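Putative transcriptional regulator (PDB 3K4H) probably regulates transcription as a LacI-family DNA-binding regulator whose periplasmic-binding-protein-like core binds a glucose-containing glycan. Local coordinates at residues 74-79 with 96-101. Residues are numbered along the deposited sequence; the frame is centred on the assembly and turned at random.
Sequences ILLYSR and VLIGKP. With GLC (alpha-D-glucopyranose), chain C.
With OG anti to the backbone N (chi1 172°), Ser78 reaches across to the carbonyl of Lys100, and with CG1 beside its own backbone N (chi1 -54°), Ile98 carries CD1 to Leu76 CD1, 3.6 Å away. Both pairs sit at or just past the C-terminal ends of neighbouring parallel strands, 72-75 and 95-98, joined through helix 83-90 as a beta-alpha-beta crossover of the periplasmic-binding-protein fold. Leu75 ties the strands together with both its backbone groups: its N donates to Val96 O at 2.9 Å, nearly straight, and its O accepts from Ile98 N. On one side of the sheet Ile74 CG2 packs on Ile98 CG1, under helix 247-264; on the other, Leu75 CB meets Leu97 CD2 at 3.6 Å. Past Leu75 the chain leaves strand geometry, and the carbonyls of Leu76 and Ile98 face the sugar. Glucose O2 donates to Leu76 O (2.8 Å) and O3 to Ile98 O (2.6 Å), so backbone from both strand ends reads adjacent hydroxyls, while Asp112, Asn113 and Asn115 supply further bonds. At Gly99, phi 131° suits a residue without a side chain, and its CA lies 3.3 Å from glucose O3.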
ATOM      1  N   ILE A  74     -15.573  10.368   9.830  1.00 41.78           N
ATOM      2  CA  ILE A  74     -14.329   9.601   9.761  1.00 40.94           C
ATOM      3  C   ILE A  74     -14.480   8.442  10.685  1.00 42.27           C
ATOM      4  O   ILE A  74     -14.801   8.633  11.835  1.00 42.30           O
ATOM      5  CB  ILE A  74     -13.139  10.406  10.272  1.00 39.97           C
ATOM      6  CG1 ILE A  74     -13.021  11.725   9.544  1.00 21.15           C
ATOM      7  CG2 ILE A  74     -11.845   9.653  10.070  1.00 22.43           C
ATOM      8  CD1 ILE A  74     -11.842  12.563   9.977  1.00 39.38           C
ATOM      9  N   LEU A  75     -14.263   7.230  10.206  1.00 44.59           N
ATOM     10  CA  LEU A  75     -14.243   6.073  11.108  1.00 46.22           C
ATOM     11  C   LEU A  75     -12.807   5.844  11.555  1.00 46.77           C
ATOM     12  O   LEU A  75     -11.912   5.649  10.713  1.00 46.85           O
ATOM     13  CB  LEU A  75     -14.777   4.841  10.389  1.00 47.61           C
ATOM     14  CG  LEU A  75     -16.288   4.651  10.337  1.00 51.94           C
ATOM     15  CD1 LEU A  75     -16.657   3.660   9.291  1.00 48.33           C
ATOM     16  CD2 LEU A  75     -16.757   4.117  11.673  1.00 48.99           C
ATOM     17  N   LEU A  76     -12.567   5.899  12.862  1.00 47.54           N
ATOM     18  CA  LEU A  76     -11.193   5.811  13.381  1.00 48.61           C
ATOM     19  C   LEU A  76     -10.705   4.383  13.511  1.00 50.81           C
ATOM     20  O   LEU A  76      -9.687   4.108  14.152  1.00 51.39           O
ATOM     21  CB  LEU A  76     -11.057   6.520  14.717  1.00 47.95           C
ATOM     22  CG  LEU A  76     -10.947   8.033  14.663  1.00 45.00           C
ATOM     23  CD1 LEU A  76     -10.350   8.374  13.350  1.00 48.44           C
ATOM     24  CD2 LEU A  76     -12.303   8.702  14.779  1.00 48.13           C
ATOM     25  N   TYR A  77     -11.442   3.475  12.902  1.00 52.35           N
ATOM     26  CA  TYR A  77     -11.162   2.075  13.045  1.00 54.69           C
ATOM     27  C   TYR A  77     -11.722   1.324  11.827  1.00 56.61           C
ATOM     28  O   TYR A  77     -12.474   1.913  11.034  1.00 57.10           O
ATOM     29  CB  TYR A  77     -11.796   1.557  14.324  1.00 54.43           C
ATOM     30  CG  TYR A  77     -13.282   1.433  14.214  1.00 52.23           C
ATOM     31  CD1 TYR A  77     -14.099   2.547  14.346  1.00 54.33           C
ATOM     32  CD2 TYR A  77     -13.869   0.204  13.956  1.00 54.47           C
ATOM     33  CE1 TYR A  77     -15.470   2.439  14.242  1.00 52.48           C
ATOM     34  CE2 TYR A  77     -15.242   0.077  13.846  1.00 52.52           C
ATOM     35  CZ  TYR A  77     -16.040   1.201  13.991  1.00 54.42           C
ATOM     36  OH  TYR A  77     -17.399   1.091  13.876  1.00 52.08           O
ATOM     37  N   SER A  78     -11.342   0.046  11.690  1.00 56.78           N
ATOM     38  CA  SER A  78     -11.840  -0.798  10.633  1.00 57.22           C
ATOM     39  C   SER A  78     -12.092  -2.214  11.086  1.00 58.78           C
ATOM     40  O   SER A  78     -11.173  -3.020  11.249  1.00 58.09           O
ATOM     41  CB  SER A  78     -10.911  -0.804   9.446  1.00 56.88           C
ATOM     42  OG  SER A  78     -11.352  -1.780   8.529  1.00 46.55           O
ATOM     43  N   ARG A  79     -13.376  -2.498  11.254  1.00 61.06           N
ATOM     44  CA  ARG A  79     -13.845  -3.760  11.750  1.00 62.31           C
ATOM     45  C   ARG A  79     -14.591  -4.448  10.645  1.00 63.47           C
ATOM     46  O   ARG A  79     -15.236  -3.803   9.833  1.00 63.33           O
ATOM     47  CB  ARG A  79     -14.799  -3.533  12.916  1.00 63.03           C
ATOM     48  CG  ARG A  79     -15.055  -4.792  13.712  1.00 72.82           C
ATOM     49  CD  ARG A  79     -16.099  -4.586  14.759  1.00 64.54           C
ATOM     50  NE  ARG A  79     -15.636  -3.697  15.822  1.00 72.99           N
ATOM     51  CZ  ARG A  79     -16.192  -2.522  16.120  1.00 65.59           C
ATOM     52  NH1 ARG A  79     -17.255  -2.065  15.444  1.00 72.75           N
ATOM     53  NH2 ARG A  79     -15.676  -1.804  17.112  1.00 73.25           N
ATOM     54  N   VAL A  96     -15.083   8.197   5.474  1.00 43.62           N
ATOM     55  CA  VAL A  96     -13.706   7.790   5.187  1.00 43.57           C
ATOM     56  C   VAL A  96     -13.204   6.848   6.276  1.00 42.88           C
ATOM     57  O   VAL A  96     -13.520   7.053   7.457  1.00 43.90           O
ATOM     58  CB  VAL A  96     -12.794   9.040   5.130  1.00 43.77           C
ATOM     59  CG1 VAL A  96     -11.368   8.680   5.493  1.00 41.56           C
ATOM     60  CG2 VAL A  96     -12.848   9.688   3.764  1.00 39.82           C
ATOM     61  N   LEU A  97     -12.431   5.836   5.894  1.00 41.50           N
ATOM     62  CA  LEU A  97     -11.814   4.921   6.875  1.00 41.58           C
ATOM     63  C   LEU A  97     -10.386   5.289   7.283  1.00 41.08           C
ATOM     64  O   LEU A  97      -9.609   5.801   6.459  1.00 40.61           O
ATOM     65  CB  LEU A  97     -11.785   3.484   6.354  1.00 42.07           C
ATOM     66  CG  LEU A  97     -12.910   2.486   6.590  1.00 48.58           C
ATOM     67  CD1 LEU A  97     -12.424   1.088   6.327  1.00 42.55           C
ATOM     68  CD2 LEU A  97     -13.319   2.552   8.010  1.00 43.27           C
ATOM     69  N   ILE A  98     -10.035   5.011   8.543  1.00 40.73           N
ATOM     70  CA  ILE A  98      -8.614   4.927   8.938  1.00 40.87           C
ATOM     71  C   ILE A  98      -8.343   3.444   9.171  1.00 41.33           C
ATOM     72  O   ILE A  98      -8.642   2.916  10.230  1.00 41.92           O
ATOM     73  CB  ILE A  98      -8.260   5.783  10.213  1.00 40.73           C
ATOM     74  CG1 ILE A  98      -8.690   7.261  10.060  1.00 28.10           C
ATOM     75  CG2 ILE A  98      -6.759   5.645  10.574  1.00 27.94           C
ATOM     76  CD1 ILE A  98      -7.820   8.268  10.849  1.00 39.76           C
ATOM     77  N   GLY A  99      -7.825   2.765   8.162  1.00 42.56           N
ATOM     78  CA  GLY A  99      -7.702   1.295   8.157  1.00 44.93           C
ATOM     79  C   GLY A  99      -8.241   0.689   6.865  1.00 47.91           C
ATOM     80  O   GLY A  99      -9.115   1.265   6.216  1.00 48.18           O
ATOM     81  N   LYS A 100      -7.711  -0.467   6.476  1.00 50.07           N
ATOM     82  CA  LYS A 100      -8.205  -1.217   5.331  1.00 51.43           C
ATOM     83  C   LYS A 100      -9.635  -1.710   5.567  1.00 53.94           C
ATOM     84  O   LYS A 100      -9.966  -2.174   6.657  1.00 53.51           O
ATOM     85  CB  LYS A 100      -7.317  -2.413   5.128  1.00 51.40           C
ATOM     86  CG  LYS A 100      -7.104  -2.812   3.710  1.00 70.47           C
ATOM     87  CD  LYS A 100      -6.006  -3.863   3.621  1.00 52.89           C
ATOM     88  CE  LYS A 100      -6.481  -5.198   4.144  1.00 70.42           C
ATOM     89  NZ  LYS A 100      -5.400  -6.182   3.985  1.00 54.31           N
ATOM     90  N   PRO A 101     -10.497  -1.607   4.540  1.00 56.75           N
ATOM     91  CA  PRO A 101     -11.842  -2.182   4.650  1.00 58.67           C
ATOM     92  C   PRO A 101     -11.772  -3.651   4.324  1.00 61.39           C
ATOM     93  O   PRO A 101     -10.893  -4.062   3.568  1.00 60.18           O
ATOM     94  CB  PRO A 101     -12.636  -1.440   3.570  1.00 58.33           C
ATOM     95  CG  PRO A 101     -11.660  -0.376   2.978  1.00 55.90           C
ATOM     96  CD  PRO A 101     -10.303  -0.879   3.271  1.00 56.98           C
TER
HETATM   97  C1  GLC C   2      -5.762   2.574  13.611  0.80 64.38           C
HETATM   98  C2  GLC C   2      -7.040   2.235  12.873  0.80 67.12           C
HETATM   99  C3  GLC C   2      -6.727   1.046  11.982  0.80 63.80           C
HETATM  100  C4  GLC C   2      -5.586   1.386  11.005  0.80 66.70           C
HETATM  101  C5  GLC C   2      -4.385   1.916  11.752  0.80 63.54           C
HETATM  102  C6  GLC C   2      -3.362   2.397  10.752  0.80 66.30           C
HETATM  103  O2  GLC C   2      -8.027   1.891  13.818  0.80 64.29           O
HETATM  104  O3  GLC C   2      -7.941   0.651  11.383  0.80 67.39           O
HETATM  105  O4  GLC C   2      -5.067   0.244  10.401  0.80 62.79           O
HETATM  106  O5  GLC C   2      -4.757   2.938  12.671  0.80 67.28           O
HETATM  107  O6  GLC C   2      -2.300   1.484  10.818  0.80 63.06           O